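Local coordinates for tailspike protein (Acinetobacter phage vB_ApiP_P1, PDB 6E1R) that forms the trimeric tailspike of an Acinetobacter phage and is probably a hydrolase that degrades surface polysaccharide of the host bacterium, at residues 466-471 against 545-550; 488-493 against 501-506. One frame throughout, in Å; residues are numbered along the deposited sequence.

Contact 1. Residues 466-471 against 545-550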
loop_
_atom_site.group_PDB
_atom_site.type_symbol
_atom_site.label_atom_id
_atom_site.label_comp_id
_atom_site.label_asym_id
_atom_site.label_seq_id
_atom_site.Cartn_x
_atom_site.Cartn_y
_atom_site.Cartn_z
ATOM N N GLY A 466 35.457 -24.684 -22.718
ATOM C CA GLY A 466 34.678 -23.657 -23.370
ATOM C C GLY A 466 35.501 -22.840 -24.337
ATOM O O GLY A 466 36.584 -23.248 -24.761
ATOM N N ARG A 467 34.963 -21.673 -24.678
ATOM C CA ARG A 467 35.554 -20.773 -25.654
ATOM C C ARG A 467 35.955 -19.465 -24.982
ATOM O O ARG A 467 35.299 -19.004 -24.045
ATOM C CB ARG A 467 34.548 -20.507 -26.782
ATOM C CG ARG A 467 35.087 -19.852 -28.033
ATOM C CD ARG A 467 33.916 -19.342 -28.858
ATOM N NE ARG A 467 32.834 -20.324 -28.906
ATOM C CZ ARG A 467 31.545 -20.017 -29.018
ATOM N NH1 ARG A 467 31.164 -18.750 -29.091
ATOM N NH2 ARG A 467 30.632 -20.978 -29.051
ATOM N N LEU A 468 37.043 -18.867 -25.471
ATOM C CA LEU A 468 37.552 -17.608 -24.939
ATOM C C LEU A 468 37.770 -16.622 -26.075
ATOM O O LEU A 468 38.444 -16.943 -27.060
ATOM C CB LEU A 468 38.862 -17.807 -24.168
ATOM C CG LEU A 468 38.910 -18.862 -23.064
ATOM C CD1 LEU A 468 40.289 -18.880 -22.423
ATOM C CD2 LEU A 468 37.838 -18.599 -22.020
ATOM N N LEU A 469 37.205 -15.426 -25.936
ATOM C CA LEU A 469 37.449 -14.315 -26.850
ATOM C C LEU A 469 38.266 -13.269 -26.103
ATOM O O LEU A 469 37.775 -12.658 -25.149
ATOM C CB LEU A 469 36.138 -13.725 -27.363
ATOM C CG LEU A 469 36.258 -12.540 -28.323
ATOM C CD1 LEU A 469 37.013 -12.932 -29.584
ATOM C CD2 LEU A 469 34.881 -11.987 -28.666
ATOM N N VAL A 470 39.506 -13.059 -26.536
ATOM C CA VAL A 470 40.425 -12.137 -25.878
ATOM C C VAL A 470 40.701 -10.969 -26.811
ATOM O O VAL A 470 41.098 -11.168 -27.966
ATOM C CB VAL A 470 41.737 -12.827 -25.474
ATOM C CG1 VAL A 470 42.614 -11.853 -24.713
ATOM C CG2 VAL A 470 41.454 -14.062 -24.636
ATOM N N ASN A 471 40.494 -9.755 -26.310
ATOM C CA ASN A 471 40.840 -8.531 -27.022
ATOM C C ASN A 471 41.957 -7.852 -26.241
ATOM O O ASN A 471 41.712 -7.260 -25.183
ATOM C CB ASN A 471 39.627 -7.613 -27.170
ATOM C CG ASN A 471 39.931 -6.368 -27.986
ATOM O OD1 ASN A 471 39.188 -5.388 -27.941
ATOM N ND2 ASN A 471 41.018 -6.407 -28.745
ATOM N N VAL A 545 38.507 -10.512 -21.707
ATOM C CA VAL A 545 38.170 -11.894 -22.023
ATOM C C VAL A 545 36.657 -12.057 -21.974
ATOM O O VAL A 545 35.997 -11.569 -21.048
ATOM C CB VAL A 545 38.864 -12.876 -21.058
ATOM C CG1 VAL A 545 38.584 -14.315 -21.462
ATOM C CG2 VAL A 545 40.362 -12.611 -21.020
ATOM N N PHE A 546 36.112 -12.750 -22.971
ATOM C CA PHE A 546 34.689 -13.066 -23.056
ATOM C C PHE A 546 34.571 -14.578 -23.188
ATOM O O PHE A 546 34.990 -15.149 -24.200
ATOM C CB PHE A 546 34.028 -12.363 -24.245
ATOM C CG PHE A 546 34.223 -10.871 -24.265
ATOM C CD1 PHE A 546 35.393 -10.317 -24.761
ATOM C CD2 PHE A 546 33.230 -10.023 -23.801
ATOM C CE1 PHE A 546 35.573 -8.945 -24.785
ATOM C CE2 PHE A 546 33.403 -8.649 -23.824
ATOM C CZ PHE A 546 34.576 -8.110 -24.316
ATOM N N THR A 547 33.997 -15.225 -22.178
ATOM C CA THR A 547 33.961 -16.678 -22.123
ATOM C C THR A 547 32.593 -17.204 -22.536
ATOM O O THR A 547 31.577 -16.513 -22.427
ATOM C CB THR A 547 34.304 -17.187 -20.720
ATOM O OG1 THR A 547 33.170 -17.029 -19.859
ATOM C CG2 THR A 547 35.481 -16.414 -20.146
ATOM N N THR A 548 32.584 -18.443 -23.023
ATOM C CA THR A 548 31.369 -19.134 -23.428
ATOM C C THR A 548 31.520 -20.606 -23.081
ATOM O O THR A 548 32.592 -21.188 -23.273
ATOM C CB THR A 548 31.099 -18.972 -24.932
ATOM O OG1 THR A 548 31.074 -17.580 -25.273
ATOM C CG2 THR A 548 29.767 -19.602 -25.313
ATOM N N GLY A 549 30.450 -21.205 -22.566
ATOM C CA GLY A 549 30.481 -22.614 -22.235
ATOM C C GLY A 549 30.816 -22.882 -20.782
ATOM O O GLY A 549 30.526 -22.059 -19.909
ATOM N N ASN A 550 31.426 -24.033 -20.510
ATOM C CA ASN A 550 31.745 -24.445 -19.142
ATOM C C ASN A 550 33.104 -23.922 -18.687
ATOM O O ASN A 550 33.957 -24.684 -18.236
ATOM C CB ASN A 550 31.687 -25.964 -19.040
ATOM C CG ASN A 550 30.291 -26.506 -19.259
ATOM O OD1 ASN A 550 30.076 -27.367 -20.111
ATOM N ND2 ASN A 550 29.331 -26.005 -18.488
#

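Contact 2. Residues 488-493 against 501-506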
loop_
_atom_site.group_PDB
_atom_site.type_symbol
_atom_site.label_atom_id
_atom_site.label_comp_id
_atom_site.label_asym_id
_atom_site.label_seq_id
_atom_site.Cartn_x
_atom_site.Cartn_y
_atom_site.Cartn_z
ATOM N N GLU A 488 40.684 -16.023 -30.644
ATOM C CA GLU A 488 39.606 -16.970 -30.390
ATOM C C GLU A 488 40.231 -18.273 -29.914
ATOM O O GLU A 488 40.979 -18.914 -30.660
ATOM C CB GLU A 488 38.773 -17.193 -31.653
ATOM C CG GLU A 488 37.530 -18.046 -31.459
ATOM C CD GLU A 488 36.332 -17.235 -30.993
ATOM O OE1 GLU A 488 36.529 -16.173 -30.363
ATOM O OE2 GLU A 488 35.188 -17.655 -31.267
ATOM N N LEU A 489 39.927 -18.665 -28.678
ATOM C CA LEU A 489 40.600 -19.786 -28.035
ATOM C C LEU A 489 39.584 -20.810 -27.554
ATOM O O LEU A 489 38.575 -20.449 -26.941
ATOM C CB LEU A 489 41.459 -19.311 -26.858
ATOM C CG LEU A 489 42.450 -18.182 -27.144
ATOM C CD1 LEU A 489 43.113 -17.713 -25.857
ATOM C CD2 LEU A 489 43.493 -18.622 -28.161
ATOM N N LEU A 490 39.861 -22.082 -27.828
ATOM C CA LEU A 490 39.140 -23.200 -27.235
ATOM C C LEU A 490 39.991 -23.791 -26.121
ATOM O O LEU A 490 41.155 -24.134 -26.344
ATOM C CB LEU A 490 38.826 -24.275 -28.275
ATOM C CG LEU A 490 37.596 -24.075 -29.157
ATOM C CD1 LEU A 490 37.370 -25.300 -30.034
ATOM C CD2 LEU A 490 36.366 -23.780 -28.311
ATOM N N VAL A 491 39.414 -23.908 -24.929
ATOM C CA VAL A 491 40.149 -24.390 -23.769
ATOM C C VAL A 491 39.362 -25.499 -23.088
ATOM O O VAL A 491 38.127 -25.518 -23.101
ATOM C CB VAL A 491 40.457 -23.256 -22.767
ATOM C CG1 VAL A 491 41.371 -22.219 -23.401
ATOM C CG2 VAL A 491 39.167 -22.610 -22.271
ATOM N N THR A 492 40.100 -26.432 -22.493
ATOM C CA THR A 492 39.556 -27.486 -21.649
ATOM C C THR A 492 40.720 -28.123 -20.907
ATOM O O THR A 492 41.880 -27.974 -21.301
ATOM C CB THR A 492 38.785 -28.539 -22.455
ATOM O OG1 THR A 492 38.189 -29.486 -21.558
ATOM C CG2 THR A 492 39.713 -29.269 -23.412
ATOM N N SER A 493 40.399 -28.831 -19.828
ATOM C CA SER A 493 41.420 -29.444 -18.993
ATOM C C SER A 493 40.969 -30.832 -18.567
ATOM O O SER A 493 39.773 -31.099 -18.425
ATOM C CB SER A 493 41.727 -28.591 -17.754
ATOM O OG SER A 493 40.606 -28.517 -16.893
ATOM N N SER A 501 43.543 -24.275 -27.886
ATOM C CA SER A 501 43.665 -24.267 -29.339
ATOM C C SER A 501 43.199 -22.916 -29.855
ATOM O O SER A 501 42.044 -22.537 -29.643
ATOM C CB SER A 501 42.844 -25.396 -29.970
ATOM O OG SER A 501 42.913 -25.354 -31.386
ATOM N N GLN A 502 44.089 -22.198 -30.539
ATOM C CA GLN A 502 43.750 -20.888 -31.085
ATOM C C GLN A 502 42.949 -21.079 -32.366
ATOM O O GLN A 502 43.502 -21.449 -33.406
ATOM C CB GLN A 502 45.005 -20.060 -31.341
ATOM C CG GLN A 502 44.707 -18.668 -31.882
ATOM C CD GLN A 502 45.911 -17.745 -31.841
ATOM O OE1 GLN A 502 46.587 -17.631 -30.817
ATOM N NE2 GLN A 502 46.182 -17.077 -32.955
ATOM N N ILE A 503 41.640 -20.831 -32.287
ATOM C CA ILE A 503 40.776 -20.995 -33.450
ATOM C C ILE A 503 41.113 -19.963 -34.520
ATOM O O ILE A 503 41.075 -20.258 -35.722
ATOM C CB ILE A 503 39.299 -20.912 -33.025
ATOM C CG1 ILE A 503 38.860 -22.200 -32.328
ATOM C CG2 ILE A 503 38.410 -20.623 -34.208
ATOM C CD1 ILE A 503 37.355 -22.322 -32.206
ATOM N N GLY A 504 41.459 -18.748 -34.110
ATOM C CA GLY A 504 41.778 -17.710 -35.071
ATOM C C GLY A 504 42.266 -16.463 -34.371
ATOM O O GLY A 504 42.340 -16.398 -33.142
ATOM N N SER A 505 42.610 -15.466 -35.183
ATOM C CA SER A 505 43.115 -14.202 -34.666
ATOM C C SER A 505 42.938 -13.129 -35.728
ATOM O O SER A 505 42.729 -13.424 -36.908
ATOM C CB SER A 505 44.586 -14.310 -34.250
ATOM O OG SER A 505 45.417 -14.546 -35.375
ATOM N N ALA A 506 43.025 -11.876 -35.290
ATOM C CA ALA A 506 42.943 -10.735 -36.190
ATOM C C ALA A 506 43.595 -9.536 -35.521
ATOM O O ALA A 506 43.592 -9.416 -34.292
ATOM C CB ALA A 506 41.493 -10.415 -36.573
#

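Contact 1. Residues 466-471 against 545-550
The carbonyl oxygen of L469 is met from strand 539-548 by F546 N, which donates a hydrogen bond to L469 O over 2.7 Å. V545 CA reaches L469 O in a C-H...O contact of 3.2 Å. The edge of the F546 ring lies alongside, F546 CD1 being 3.4 Å from L469 O, with the oxygen near the ring plane. Chi1 of F546 (-55°) sets CG beside the backbone N, anti to the carbonyl carbon, and chi2 (82°) then turns the CD1 edge to L469 O. The return bond, L469 N to F546 O, is 2.8 Å long, and R467 and T548 form a second reciprocal backbone pair with R467 N donating to T548 O at 2.8 Å. These antiparallel strands belong to the five-stranded sheet of a C-terminal two-sheet domain. L468, V470, V545 and T547 face the smaller sheet, where A553 meets V545 and T547; R467, L469, F546 and T548 face the other subunits. On the first face, L468 CD2 lies 3.7 Å from T547 CG2, and V470 and V545 run side by side with their CG2 methyls in contact. On the second, T548 CG2 sits 3.8 Å above the R467 guanidinium plane, offset toward its rim. The bend at chi3 (-43°) turns R467 NE out of the extended chain, and this nitrogen makes a salt bridge to E488 of the second subunit. R467 side chains of all three subunits come close together, so the nearby carboxylates probably offset their charge. Past T548 the chain turns a corner at G549, whose positive phi suits glycine, and N550 is carried to N471 of the second subunit, to which it is hydrogen-bonded.

Contact 2. Residues 488-493 against 501-506
A classic beta bulge interrupts this hairpin: I503 and G504 together face E488 on the opposite strand. I503 N donates to E488 O at 2.6 Å, while G504 N makes a weak, longer bond of 3.5 Å to that same oxygen. The bulge rests on the helix-like backbone of I503 (phi -67°, psi -37°), and the I503 side chain points toward strand 484-494. E488 N completes the bulge by donating to G504 O; beyond it, L490 and S501 exchange two backbone bonds, L490 N to S501 O being nearly straight at 2.9 Å. I503 bridges two residues of the facing strand. Its CB lies 3.7 Å from E488 CG, and its CD1 meets L490 CG at 3.5 Å. E488 bends at chi2 (86°), which takes CD away from strand 497-507, and its carboxylate pairs with R467 of the third subunit. On the reverse face L489 CD2 touches Q502 CB at 3.8 Å. I503 also packs on I503 of both other subunits. Strand 497-507 is an outermost strand of the five-stranded sheet within this chain, strand 484-494 lies between it and strand 465-474, and W521 of strand 519-523 packs against L489 and Q502.

In the fold
Both contacts lie in the same five-stranded antiparallel sheet, with their centres about 9 Å apart, and strands 465-474 and 484-494 join them as neighbours: L468 bonds to L489 and G466 to V491 through the backbone. Contact 1 is the buried one and closes strands distant in sequence in regular register. Contact 2, a hairpin at the sheet's edge within this chain, is partly buried and has its register shifted. Each turns one face to the second sheet of the domain and the other to the trimer interface. There the chemistry differs: contact 1 supplies R467 and contact 2 supplies E488, which pair between subunits and not within either contact, with isoleucine packing added at contact 2.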